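Local coordinates for protein 5'-tyrosyl-DNA phosphodiesterase (Caenorhabditis elegans, PDB 4FVA) that is a magnesium-binding member of the endonuclease/exonuclease/phosphatase family, built on the two-sheet DNase I-like fold, at residues A[22-27]-A[203-207]; A[68-72]-A[90-94]; A[141-146]-A[173-177]; A[224-230]-A[250-256]. All blocks are in the same frame, centred on the assembly; numbering follows the deposited sequence.

Contact 1: A[22-27]-A[203-207]. With MG (magnesium ion), chain F.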
loop_
_atom_site.group_PDB
_atom_site.type_symbol
_atom_site.label_atom_id
_atom_site.label_comp_id
_atom_site.label_asym_id
_atom_site.label_seq_id
_atom_site.Cartn_x
_atom_site.Cartn_y
_atom_site.Cartn_z
ATOM N N ASP A 22 -8.356 -3.195 7.007
ATOM C CA ASP A 22 -9.272 -2.964 8.121
ATOM C C ASP A 22 -9.366 -4.201 9.007
ATOM O O ASP A 22 -10.460 -4.599 9.416
ATOM C CB ASP A 22 -10.652 -2.605 7.563
ATOM C CG ASP A 22 -11.557 -1.917 8.579
ATOM O OD1 ASP A 22 -11.060 -1.494 9.638
ATOM O OD2 ASP A 22 -12.775 -1.794 8.295
ATOM N N GLY A 23 -8.217 -4.795 9.318
ATOM C CA GLY A 23 -8.186 -5.936 10.225
ATOM C C GLY A 23 -8.612 -5.606 11.651
ATOM O O GLY A 23 -8.971 -6.502 12.429
ATOM N N LEU A 24 -8.574 -4.325 12.014
ATOM C CA LEU A 24 -8.967 -3.934 13.373
ATOM C C LEU A 24 -10.471 -3.983 13.569
ATOM O O LEU A 24 -10.964 -3.903 14.702
ATOM C CB LEU A 24 -8.459 -2.530 13.707
ATOM C CG LEU A 24 -6.955 -2.383 13.866
ATOM C CD1 LEU A 24 -6.613 -0.916 14.144
ATOM C CD2 LEU A 24 -6.464 -3.307 15.006
ATOM N N ASP A 25 -11.207 -4.090 12.466
ATOM C CA ASP A 25 -12.657 -4.208 12.553
ATOM C C ASP A 25 -13.038 -5.689 12.609
ATOM O O ASP A 25 -12.841 -6.437 11.648
ATOM C CB ASP A 25 -13.315 -3.496 11.377
ATOM C CG ASP A 25 -14.826 -3.649 11.360
ATOM O OD1 ASP A 25 -15.394 -4.194 12.336
ATOM O OD2 ASP A 25 -15.446 -3.217 10.359
ATOM N N GLY A 26 -13.568 -6.109 13.748
ATOM C CA GLY A 26 -13.839 -7.514 13.991
ATOM C C GLY A 26 -15.077 -8.069 13.312
ATOM O O GLY A 26 -15.213 -9.285 13.212
ATOM N N ARG A 27 -15.976 -7.196 12.861
ATOM C CA ARG A 27 -17.218 -7.612 12.215
ATOM C C ARG A 27 -17.005 -8.320 10.871
ATOM O O ARG A 27 -16.429 -7.745 9.948
ATOM C CB ARG A 27 -18.122 -6.396 12.014
ATOM C CG ARG A 27 -18.465 -5.683 13.329
ATOM C CD ARG A 27 -19.039 -4.275 13.127
ATOM N NE ARG A 27 -18.085 -3.377 12.476
ATOM C CZ ARG A 27 -18.352 -2.122 12.125
ATOM N NH1 ARG A 27 -19.549 -1.601 12.363
ATOM N NH2 ARG A 27 -17.418 -1.386 11.537
ATOM N N ASP A 203 -19.759 2.271 3.750
ATOM C CA ASP A 203 -20.478 2.323 5.020
ATOM C C ASP A 203 -20.013 1.267 6.008
ATOM O O ASP A 203 -20.730 0.947 6.958
ATOM C CB ASP A 203 -22.000 2.216 4.810
ATOM C CG ASP A 203 -22.419 0.909 4.147
ATOM O OD1 ASP A 203 -21.539 0.090 3.809
ATOM O OD2 ASP A 203 -23.635 0.712 3.937
ATOM N N ASN A 204 -18.826 0.710 5.792
ATOM C CA ASN A 204 -18.276 -0.198 6.787
ATOM C C ASN A 204 -18.191 0.526 8.129
ATOM O O ASN A 204 -18.435 -0.063 9.187
ATOM C CB ASN A 204 -16.906 -0.742 6.375
ATOM C CG ASN A 204 -17.001 -1.990 5.502
ATOM O OD1 ASN A 204 -17.939 -2.155 4.713
ATOM N ND2 ASN A 204 -16.036 -2.894 5.673
ATOM N N LYS A 205 -17.839 1.807 8.077
ATOM C CA LYS A 205 -17.774 2.626 9.285
ATOM C C LYS A 205 -18.872 3.688 9.353
ATOM O O LYS A 205 -19.168 4.381 8.371
ATOM C CB LYS A 205 -16.398 3.278 9.410
ATOM C CG LYS A 205 -15.295 2.258 9.430
ATOM C CD LYS A 205 -15.461 1.356 10.644
ATOM C CE LYS A 205 -14.429 0.229 10.668
ATOM N NZ LYS A 205 -13.042 0.715 10.881
ATOM N N GLN A 206 -19.484 3.771 10.529
ATOM C CA GLN A 206 -20.521 4.746 10.846
ATOM C C GLN A 206 -19.964 5.865 11.718
ATOM O O GLN A 206 -18.958 5.689 12.409
ATOM C CB GLN A 206 -21.677 4.074 11.579
ATOM C CG GLN A 206 -21.452 3.967 13.077
ATOM C CD GLN A 206 -22.621 3.331 13.789
ATOM O OE1 GLN A 206 -23.428 2.634 13.175
ATOM N NE2 GLN A 206 -22.725 3.570 15.090
ATOM N N GLY A 207 -20.609 7.024 11.659
ATOM C CA GLY A 207 -20.301 8.121 12.559
ATOM C C GLY A 207 -19.515 9.203 11.860
ATOM O O GLY A 207 -19.354 10.309 12.375
HETATM MG MG MG F . -9.587 0.141 10.508
HETATM O O HOH W 1 -10.914 0.123 12.690
HETATM O O HOH W 2 -9.202 0.430 8.053
#
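Lys205 of segment 203-207 and the carboxylate of Asp22 meet from opposite directions in the central ion pair of this contact. Lys205 NZ donates to Asp22 OD1 at 3.2 Å, arriving on the syn side and 18° out of the carboxylate plane; Asp22 OD2, 3.6 Å from Lys205 NZ, makes a longer ionic approach. The lysine chain is bent at chi2 and again at chi4 (67°), and the last bend turns the ammonium toward the metal.

The metal uses the same carboxylate. Asp22 OD1 also binds the magnesium ion, at 2.4 Å, so one oxygen serves metal and lysine together. Lys205 NZ donates as well to a water ligand of the ion (NZ to water oxygen 2.9 Å). It thus contacts two first-shell ligands from the second shell. Glu52 and another water bind the same ion.

A second ion pair lies within segment 22-27. Arg27 grips Asp25 side-on: NE bonds OD1 at 2.8 Å, and NH2 bonds OD2 from above the carboxylate plane. The backbone N of Arg27 reaches the same OD1 from the face opposite to NE, closing an Asx turn. The guanidinium held this way gives Asn204 O only a weak bond from NH2 (2.9 Å, bent to 118°), while Lys205 CD lies at the guanidinium edge, 3.5 Å from Arg27 NH2. Asn204 OD1 accepts from the backbone N of Phe243.

Asp22, in the loop after strand 13-20, and Glu52, on strand 47-53, bring their carboxylates together at the ion, consistent with the magnesium site of the DNase I-like fold.

Contact 2: A[68-72]-A[90-94]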
loop_
_atom_site.group_PDB
_atom_site.type_symbol
_atom_site.label_atom_id
_atom_site.label_comp_id
_atom_site.label_asym_id
_atom_site.label_seq_id
_atom_site.Cartn_x
_atom_site.Cartn_y
_atom_site.Cartn_z
ATOM N N TYR A 68 2.567 -16.229 -3.708
ATOM C CA TYR A 68 3.445 -15.122 -3.353
ATOM C C TYR A 68 4.436 -15.502 -2.266
ATOM O O TYR A 68 4.163 -16.403 -1.469
ATOM C CB TYR A 68 2.609 -13.941 -2.813
ATOM C CG TYR A 68 1.678 -13.302 -3.815
ATOM C CD1 TYR A 68 2.133 -12.293 -4.653
ATOM C CD2 TYR A 68 0.337 -13.667 -3.893
ATOM C CE1 TYR A 68 1.285 -11.680 -5.559
ATOM C CE2 TYR A 68 -0.523 -13.057 -4.808
ATOM C CZ TYR A 68 -0.032 -12.072 -5.636
ATOM O OH TYR A 68 -0.845 -11.449 -6.545
ATOM N N LYS A 69 5.570 -14.809 -2.214
ATOM C CA LYS A 69 6.342 -14.765 -0.970
ATOM C C LYS A 69 5.706 -13.687 -0.071
ATOM O O LYS A 69 5.379 -12.589 -0.549
ATOM C CB LYS A 69 7.804 -14.415 -1.229
ATOM C CG LYS A 69 8.602 -15.463 -2.026
ATOM C CD LYS A 69 9.978 -14.896 -2.422
ATOM C CE LYS A 69 10.832 -15.979 -3.070
ATOM N NZ LYS A 69 12.086 -15.424 -3.629
ATOM N N ILE A 70 5.498 -13.998 1.205
ATOM C CA ILE A 70 4.832 -13.056 2.106
ATOM C C ILE A 70 5.790 -12.600 3.209
ATOM O O ILE A 70 6.363 -13.427 3.935
ATOM C CB ILE A 70 3.592 -13.687 2.772
ATOM C CG1 ILE A 70 2.648 -14.277 1.724
ATOM C CG2 ILE A 70 2.868 -12.667 3.665
ATOM C CD1 ILE A 70 1.443 -14.931 2.336
ATOM N N TYR A 71 5.939 -11.282 3.351
ATOM C CA TYR A 71 6.770 -10.699 4.397
ATOM C C TYR A 71 5.913 -9.812 5.287
ATOM O O TYR A 71 5.317 -8.848 4.814
ATOM C CB TYR A 71 7.979 -9.933 3.807
ATOM C CG TYR A 71 8.897 -10.866 3.045
ATOM C CD1 TYR A 71 9.923 -11.525 3.707
ATOM C CD2 TYR A 71 8.697 -11.140 1.704
ATOM C CE1 TYR A 71 10.742 -12.422 3.052
ATOM C CE2 TYR A 71 9.513 -12.029 1.029
ATOM C CZ TYR A 71 10.536 -12.667 1.728
ATOM O OH TYR A 71 11.358 -13.549 1.095
ATOM N N TYR A 72 5.829 -10.179 6.566
ATOM C CA TYR A 72 5.065 -9.424 7.557
ATOM C C TYR A 72 5.984 -8.480 8.309
ATOM O O TYR A 72 7.091 -8.860 8.674
ATOM C CB TYR A 72 4.351 -10.369 8.541
ATOM C CG TYR A 72 3.296 -11.258 7.900
ATOM C CD1 TYR A 72 2.111 -10.712 7.408
ATOM C CD2 TYR A 72 3.467 -12.633 7.813
ATOM C CE1 TYR A 72 1.148 -11.499 6.827
ATOM C CE2 TYR A 72 2.507 -13.435 7.222
ATOM C CZ TYR A 72 1.348 -12.858 6.736
ATOM O OH TYR A 72 0.377 -13.644 6.151
ATOM N N ASP A 90 13.576 -12.019 -6.191
ATOM C CA ASP A 90 14.728 -12.479 -5.421
ATOM C C ASP A 90 14.987 -11.482 -4.300
ATOM O O ASP A 90 15.433 -10.360 -4.551
ATOM C CB ASP A 90 15.948 -12.624 -6.342
ATOM C CG ASP A 90 17.152 -13.266 -5.646
ATOM O OD1 ASP A 90 16.966 -14.044 -4.679
ATOM O OD2 ASP A 90 18.290 -13.013 -6.096
ATOM N N VAL A 91 14.698 -11.887 -3.064
ATOM C CA VAL A 91 14.800 -10.981 -1.922
ATOM C C VAL A 91 16.254 -10.872 -1.459
ATOM O O VAL A 91 16.937 -11.886 -1.293
ATOM C CB VAL A 91 13.910 -11.425 -0.725
ATOM C CG1 VAL A 91 14.124 -10.512 0.505
ATOM C CG2 VAL A 91 12.413 -11.474 -1.120
ATOM N N GLU A 92 16.727 -9.640 -1.288
ATOM C CA GLU A 92 18.075 -9.400 -0.774
ATOM C C GLU A 92 18.034 -8.959 0.702
ATOM O O GLU A 92 18.852 -9.397 1.512
ATOM C CB GLU A 92 18.805 -8.356 -1.619
ATOM C CG GLU A 92 20.236 -8.098 -1.161
ATOM C CD GLU A 92 21.175 -9.261 -1.477
ATOM O OE1 GLU A 92 21.061 -9.843 -2.582
ATOM O OE2 GLU A 92 22.023 -9.596 -0.620
ATOM N N LYS A 93 17.076 -8.097 1.043
ATOM C CA LYS A 93 16.924 -7.596 2.419
ATOM C C LYS A 93 15.463 -7.378 2.789
ATOM O O LYS A 93 14.667 -6.948 1.954
ATOM C CB LYS A 93 17.621 -6.242 2.611
ATOM C CG LYS A 93 19.137 -6.216 2.539
ATOM C CD LYS A 93 19.612 -4.832 2.997
ATOM C CE LYS A 93 21.094 -4.629 2.755
ATOM N NZ LYS A 93 21.415 -4.591 1.302
ATOM N N HIS A 94 15.120 -7.634 4.048
ATOM C CA HIS A 94 13.822 -7.225 4.557
ATOM C C HIS A 94 14.093 -6.436 5.816
ATOM O O HIS A 94 14.507 -7.015 6.813
ATOM C CB HIS A 94 12.924 -8.425 4.861
ATOM C CG HIS A 94 11.568 -8.048 5.380
ATOM N ND1 HIS A 94 10.874 -8.823 6.282
ATOM C CD2 HIS A 94 10.786 -6.966 5.132
ATOM C CE1 HIS A 94 9.711 -8.250 6.553
ATOM N NE2 HIS A 94 9.632 -7.124 5.869
#
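Tyr71 fills the gap between the two strands, touching Val91 with its hydroxyl end and His94 with its CB and the near ring edge. Val91 CG2 comes up obliquely to the tyrosine ring, 3.2 Å from Tyr71 OH and 3.6 Å from Tyr71 CZ, a tight approach. At the other end, Tyr71 CB sits over one face of the imidazole, 3.9 Å from the His94 ring centroid and close to the ring normal, a CH-pi contact. The two rings form an edge-to-face pair: the Tyr71 edge points at the His94 face, with centroids 5.3 Å apart and planes inclined by 63°. His94 CG stands opposite its own backbone N (chi1 -180°), which lays the imidazole alongside segment 68-72, and Tyr72 O lies at the ring edge, 3.4 Å from His94 CE1.

Further out, Gln109 bonds both Tyr71 O and His94 NE2, tying the two segments through one amide. Lys69 NZ bonds Phe89 O. Leu111 packs against Tyr71, Val91 and His94. A classic beta bulge, in which Glu92 and Lys93 both face Glu112, breaks the alternation of strand 90-98 and lets Val91 and His94, three residues apart, both point at segment 68-72.

The strand axes run 10.1 Å apart at 16°, and no hydrogen bond joins the segments directly. Cohesion here therefore rests on aromatic and apolar surfaces that meet between the two sheets, with polar links from Gln109 of strand 107-115 and from Lys69 to Phe89 O.

Contact 3: A[141-146]-A[173-177]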
loop_
_atom_site.group_PDB
_atom_site.type_symbol
_atom_site.label_atom_id
_atom_site.label_comp_id
_atom_site.label_asym_id
_atom_site.label_seq_id
_atom_site.Cartn_x
_atom_site.Cartn_y
_atom_site.Cartn_z
ATOM N N PHE A 141 6.267 11.091 6.965
ATOM C CA PHE A 141 6.287 11.231 5.512
ATOM C C PHE A 141 7.636 11.804 5.038
ATOM O O PHE A 141 8.237 11.292 4.087
ATOM C CB PHE A 141 5.126 12.098 5.033
ATOM C CG PHE A 141 5.009 12.177 3.533
ATOM C CD1 PHE A 141 4.266 11.234 2.834
ATOM C CD2 PHE A 141 5.657 13.182 2.822
ATOM C CE1 PHE A 141 4.164 11.292 1.444
ATOM C CE2 PHE A 141 5.562 13.249 1.435
ATOM C CZ PHE A 141 4.808 12.303 0.747
ATOM N N GLY A 142 8.099 12.865 5.707
ATOM C CA GLY A 142 9.379 13.480 5.385
ATOM C C GLY A 142 10.502 12.469 5.520
ATOM O O GLY A 142 11.349 12.327 4.631
ATOM N N PHE A 143 10.474 11.722 6.614
ATOM C CA PHE A 143 11.454 10.685 6.858
ATOM C C PHE A 143 11.418 9.657 5.742
ATOM O O PHE A 143 12.465 9.247 5.225
ATOM C CB PHE A 143 11.184 10.029 8.217
ATOM C CG PHE A 143 12.063 8.849 8.520
ATOM C CD1 PHE A 143 13.291 9.017 9.151
ATOM C CD2 PHE A 143 11.658 7.562 8.174
ATOM C CE1 PHE A 143 14.113 7.915 9.426
ATOM C CE2 PHE A 143 12.463 6.456 8.450
ATOM C CZ PHE A 143 13.690 6.631 9.078
ATOM N N CYS A 144 10.222 9.241 5.348
ATOM C CA CYS A 144 10.122 8.253 4.279
ATOM C C CYS A 144 10.713 8.793 2.981
ATOM O O CYS A 144 11.437 8.090 2.281
ATOM C CB CYS A 144 8.670 7.812 4.067
ATOM S SG CYS A 144 8.016 6.822 5.431
ATOM N N MET A 145 10.414 10.047 2.666
ATOM C CA MET A 145 10.929 10.636 1.428
ATOM C C MET A 145 12.461 10.760 1.448
ATOM O O MET A 145 13.130 10.542 0.435
ATOM C CB MET A 145 10.242 11.977 1.131
ATOM C CG MET A 145 8.832 11.842 0.500
ATOM S SD MET A 145 8.832 10.795 -0.987
ATOM C CE MET A 145 7.092 10.752 -1.419
ATOM N N ASP A 146 13.021 11.073 2.608
ATOM C CA ASP A 146 14.467 11.124 2.736
ATOM C C ASP A 146 15.075 9.762 2.460
ATOM O O ASP A 146 16.120 9.648 1.812
ATOM C CB ASP A 146 14.873 11.620 4.124
ATOM C CG ASP A 146 14.586 13.104 4.326
ATOM O OD1 ASP A 146 14.438 13.831 3.326
ATOM O OD2 ASP A 146 14.530 13.547 5.492
ATOM N N VAL A 173 1.630 17.076 2.382
ATOM C CA VAL A 173 2.725 16.529 1.568
ATOM C C VAL A 173 3.899 17.502 1.485
ATOM O O VAL A 173 3.738 18.644 1.049
ATOM C CB VAL A 173 2.267 16.212 0.130
ATOM C CG1 VAL A 173 3.469 15.943 -0.770
ATOM C CG2 VAL A 173 1.298 15.042 0.124
ATOM N N SER A 174 5.076 17.038 1.900
ATOM C CA SER A 174 6.268 17.881 1.981
ATOM C C SER A 174 7.261 17.625 0.852
ATOM O O SER A 174 6.924 17.681 -0.332
ATOM C CB SER A 174 6.992 17.673 3.317
ATOM O OG SER A 174 7.676 16.432 3.343
ATOM N N ARG A 175 8.500 17.357 1.252
ATOM C CA ARG A 175 9.637 17.301 0.345
ATOM C C ARG A 175 9.722 16.025 -0.500
ATOM O O ARG A 175 10.513 15.119 -0.217
ATOM C CB ARG A 175 10.918 17.503 1.166
ATOM C CG ARG A 175 11.082 16.516 2.337
ATOM C CD ARG A 175 12.146 17.015 3.320
ATOM N NE ARG A 175 12.528 16.053 4.359
ATOM C CZ ARG A 175 11.897 15.897 5.523
ATOM N NH1 ARG A 175 10.830 16.637 5.814
ATOM N NH2 ARG A 175 12.337 15.000 6.403
ATOM N N VAL A 176 8.922 15.995 -1.565
ATOM C CA VAL A 176 8.968 14.929 -2.557
ATOM C C VAL A 176 10.114 15.194 -3.532
ATOM O O VAL A 176 10.180 16.265 -4.136
ATOM C CB VAL A 176 7.652 14.865 -3.354
ATOM C CG1 VAL A 176 7.761 13.867 -4.511
ATOM C CG2 VAL A 176 6.484 14.532 -2.435
ATOM N N PRO A 177 11.044 14.238 -3.667
ATOM C CA PRO A 177 12.175 14.495 -4.562
ATOM C C PRO A 177 11.736 14.600 -6.020
ATOM O O PRO A 177 10.773 13.954 -6.433
ATOM C CB PRO A 177 13.057 13.256 -4.377
ATOM C CG PRO A 177 12.649 12.682 -3.063
ATOM C CD PRO A 177 11.187 12.963 -2.943
#
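Asp146 OD1 is gripped by two arginines, Arg175 from the loop and Arg149 from further along the same helix. Arg175 NE bonds Asp146 OD1 at 3.1 Å on the syn side, and Arg175 NH2 bonds Asp146 OD2 at 2.8 Å, nearly straight at 169°. The grip is side-on, one nitrogen to each oxygen, but not flat: carboxylate and guanidinium planes are 45° apart, and NH2 meets OD2 from above the carboxylate plane. Two cationic groups around Asp146 probably stabilise its negative charge.

The guanidinium also lies over the helix backbone. Gly142 CA lies over one face, 3.2 Å from the guanidinium plane and offset toward its rim, an approach made possible by the lack of a side chain there. Arg175 gets this far because its chain is extended from CG to NE, although CG starts between backbone N and carbonyl carbon (chi1 55°). Arg175 is also the centre of an inverse gamma turn, and its O rests 3.4 Å from Met145 CB.

Away from the ion pair the contact is apolar. Met145, bent at chi2, runs beside Val176 and points the same way, with Met145 CE 4.0 Å from Val176 CG2; Met145 SD lies 3.8 Å from Pro177 CD. Phe141 CE2 touches Val173 CG1 at 4.1 Å, and Ser174 OG sits at the edge of the ring.

Met145 packs on Phe162 and Tyr219, Val173 on Tyr219. Loop 173-177 is the local addition along the flank of helix 134-154; a helix laid on the outer face of a sheet, as this one is, is characteristic of the layered DNase I-like alpha/beta sandwich.

Contact 4: A[224-230]-A[250-256]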
loop_
_atom_site.group_PDB
_atom_site.type_symbol
_atom_site.label_atom_id
_atom_site.label_comp_id
_atom_site.label_asym_id
_atom_site.label_seq_id
_atom_site.Cartn_x
_atom_site.Cartn_y
_atom_site.Cartn_z
ATOM N N LEU A 224 10.726 3.242 -15.496
ATOM C CA LEU A 224 9.382 3.096 -16.050
ATOM C C LEU A 224 8.670 4.433 -15.925
ATOM O O LEU A 224 8.524 4.972 -14.823
ATOM C CB LEU A 224 8.614 1.990 -15.317
ATOM C CG LEU A 224 9.249 0.598 -15.392
ATOM C CD1 LEU A 224 8.469 -0.430 -14.574
ATOM C CD2 LEU A 224 9.321 0.151 -16.851
ATOM N N ASP A 225 8.234 4.974 -17.059
ATOM C CA ASP A 225 7.719 6.338 -17.082
ATOM C C ASP A 225 6.208 6.454 -17.217
ATOM O O ASP A 225 5.640 7.522 -16.967
ATOM C CB ASP A 225 8.403 7.125 -18.198
ATOM C CG ASP A 225 8.881 6.228 -19.324
ATOM O OD1 ASP A 225 8.046 5.812 -20.155
ATOM O OD2 ASP A 225 10.093 5.928 -19.372
ATOM N N LYS A 226 5.550 5.356 -17.563
ATOM C CA LYS A 226 4.099 5.382 -17.700
ATOM C C LYS A 226 3.419 4.544 -16.617
ATOM O O LYS A 226 3.996 3.572 -16.104
ATOM C CB LYS A 226 3.672 4.922 -19.093
ATOM C CG LYS A 226 4.076 5.888 -20.202
ATOM C CD LYS A 226 3.638 5.361 -21.559
ATOM C CE LYS A 226 4.559 4.269 -22.059
ATOM N NZ LYS A 226 4.771 4.348 -23.531
ATOM N N VAL A 227 2.194 4.926 -16.270
ATOM C CA VAL A 227 1.468 4.249 -15.207
ATOM C C VAL A 227 -0.032 4.259 -15.477
ATOM O O VAL A 227 -0.590 5.266 -15.913
ATOM C CB VAL A 227 1.792 4.869 -13.814
ATOM C CG1 VAL A 227 1.507 6.353 -13.814
ATOM C CG2 VAL A 227 1.007 4.174 -12.695
ATOM N N LYS A 228 -0.678 3.120 -15.238
ATOM C CA LYS A 228 -2.131 3.064 -15.210
ATOM C C LYS A 228 -2.591 2.847 -13.755
ATOM O O LYS A 228 -1.920 2.155 -12.993
ATOM C CB LYS A 228 -2.617 1.933 -16.120
ATOM C CG LYS A 228 -2.600 2.325 -17.599
ATOM C CD LYS A 228 -2.752 1.131 -18.526
ATOM C CE LYS A 228 -3.334 1.561 -19.872
ATOM N NZ LYS A 228 -3.261 0.467 -20.883
ATOM N N PHE A 229 -3.746 3.400 -13.390
ATOM C CA PHE A 229 -4.182 3.439 -11.990
ATOM C C PHE A 229 -5.680 3.165 -11.885
ATOM O O PHE A 229 -6.481 3.822 -12.555
ATOM C CB PHE A 229 -3.843 4.808 -11.373
ATOM C CG PHE A 229 -4.047 4.883 -9.862
ATOM C CD1 PHE A 229 -5.316 5.035 -9.318
ATOM C CD2 PHE A 229 -2.956 4.815 -9.005
ATOM C CE1 PHE A 229 -5.498 5.112 -7.930
ATOM C CE2 PHE A 229 -3.113 4.889 -7.639
ATOM C CZ PHE A 229 -4.387 5.032 -7.088
ATOM N N THR A 230 -6.053 2.164 -11.086
ATOM C CA THR A 230 -7.474 1.852 -10.848
ATOM C C THR A 230 -7.751 1.639 -9.365
ATOM O O THR A 230 -6.824 1.492 -8.567
ATOM C CB THR A 230 -7.932 0.581 -11.588
ATOM O OG1 THR A 230 -7.268 -0.559 -11.020
ATOM C CG2 THR A 230 -7.611 0.665 -13.082
ATOM N N ILE A 250 -5.803 0.411 -4.005
ATOM C CA ILE A 250 -5.260 1.061 -5.184
ATOM C C ILE A 250 -4.435 0.045 -5.959
ATOM O O ILE A 250 -3.828 -0.853 -5.375
ATOM C CB ILE A 250 -4.454 2.354 -4.881
ATOM C CG1 ILE A 250 -3.244 2.079 -3.994
ATOM C CG2 ILE A 250 -5.359 3.417 -4.235
ATOM C CD1 ILE A 250 -2.414 3.338 -3.738
ATOM N N ASN A 251 -4.444 0.183 -7.278
ATOM C CA ASN A 251 -3.816 -0.776 -8.167
ATOM C C ASN A 251 -3.104 -0.039 -9.305
ATOM O O ASN A 251 -3.746 0.521 -10.192
ATOM C CB ASN A 251 -4.885 -1.726 -8.713
ATOM C CG ASN A 251 -4.308 -2.780 -9.644
ATOM O OD1 ASN A 251 -3.198 -3.253 -9.444
ATOM N ND2 ASN A 251 -5.055 -3.124 -10.688
ATOM N N ALA A 252 -1.779 0.004 -9.265
ATOM C CA ALA A 252 -1.044 0.763 -10.272
ATOM C C ALA A 252 -0.177 -0.152 -11.117
ATOM O O ALA A 252 0.581 -0.989 -10.582
ATOM C CB ALA A 252 -0.199 1.852 -9.610
ATOM N N THR A 253 -0.246 0.041 -12.429
ATOM C CA THR A 253 0.557 -0.745 -13.365
ATOM C C THR A 253 1.576 0.167 -14.027
ATOM O O THR A 253 1.210 1.135 -14.709
ATOM C CB THR A 253 -0.319 -1.425 -14.438
ATOM O OG1 THR A 253 -1.292 -2.272 -13.812
ATOM C CG2 THR A 253 0.545 -2.250 -15.401
ATOM N N PHE A 254 2.851 -0.158 -13.838
ATOM C CA PHE A 254 3.926 0.681 -14.336
ATOM C C PHE A 254 4.558 0.029 -15.561
ATOM O O PHE A 254 4.787 -1.188 -15.591
ATOM C CB PHE A 254 4.975 0.922 -13.249
ATOM C CG PHE A 254 4.408 1.496 -11.966
ATOM C CD1 PHE A 254 3.821 0.669 -11.019
ATOM C CD2 PHE A 254 4.477 2.859 -11.702
ATOM C CE1 PHE A 254 3.311 1.190 -9.834
ATOM C CE2 PHE A 254 3.963 3.386 -10.525
ATOM C CZ PHE A 254 3.379 2.548 -9.590
ATOM N N PHE A 255 4.822 0.839 -16.582
ATOM C CA PHE A 255 5.393 0.323 -17.821
ATOM C C PHE A 255 6.197 1.377 -18.584
ATOM O O PHE A 255 6.185 2.567 -18.233
ATOM C CB PHE A 255 4.306 -0.298 -18.714
ATOM C CG PHE A 255 3.201 0.655 -19.098
ATOM C CD1 PHE A 255 2.225 1.013 -18.183
ATOM C CD2 PHE A 255 3.145 1.197 -20.374
ATOM C CE1 PHE A 255 1.200 1.892 -18.536
ATOM C CE2 PHE A 255 2.132 2.079 -20.732
ATOM C CZ PHE A 255 1.157 2.425 -19.813
ATOM N N ALA A 256 6.878 0.929 -19.634
ATOM C CA ALA A 256 7.744 1.798 -20.418
ATOM C C ALA A 256 7.047 2.233 -21.700
ATOM O O ALA A 256 7.052 3.413 -22.043
ATOM C CB ALA A 256 9.055 1.082 -20.741
#
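Asp225 and Lys226 both face Phe255, a classic beta bulge at the point where the two strands begin to pair. Beside it the Phe255 ring leans across to the partner strand: CG takes the slot between backbone N and carbonyl carbon (chi1 59°), and Lys226 CB lies over the ring face, 3.7 Å from the ring centroid. Lys228 CG approaches the same ring obliquely, 3.9 Å from Phe255 CE1.

Lys226 and Phe255 exchange two backbone bonds (Lys226 N to Phe255 O 2.9 Å); beyond the bulge the antiparallel pairing is regular, with reciprocal bonds at Lys228 with Thr253 and at Thr230 with Asn251. Strand 226-232 forms one margin of the six-stranded sheet of the DNase I-like sandwich, and strand 249-255 pairs on its other side with strand 13-20.

Val227, Phe229, Ala252 and Phe254 share the face toward helix 183-186. Val227 CG2 sits over the Phe254 ring, 4.1 Å from its centroid, and 4.0 Å from Ala252 CB. Phe254 also meets Phe161 and Trp220 of the other sheet. Phe229 CZ presses on Ile250 CG2 at 3.4 Å, while Trp184 stacks edge-to-face with Phe229. On the other face Asn251 ND2 makes a weak bond to Thr230 OG1 (3.4 Å), whose stronger partner is Glu232.

Contact 1 opens first along the chain and closes after contacts 2 and 3, which lie in series within its loop; contact 4 follows. Contact 4 belongs to the six-stranded sheet, at its margin 226-232, and contact 2 reaches the other margin, 68-72, with centres about 22 Å apart. Contact 2 crosses to the seven-stranded sheet through strand 90-98, while contact 3 covers that second sheet with helix 134-154, its centre about 21 Å from that of contact 4. Contact 1 sits in the loops at the metal site, about 30 Å between centres from contacts 3 and 4. No two touch, so the magnesium-binding loops are spatially distinct from the sheet and helix contacts of the sandwich.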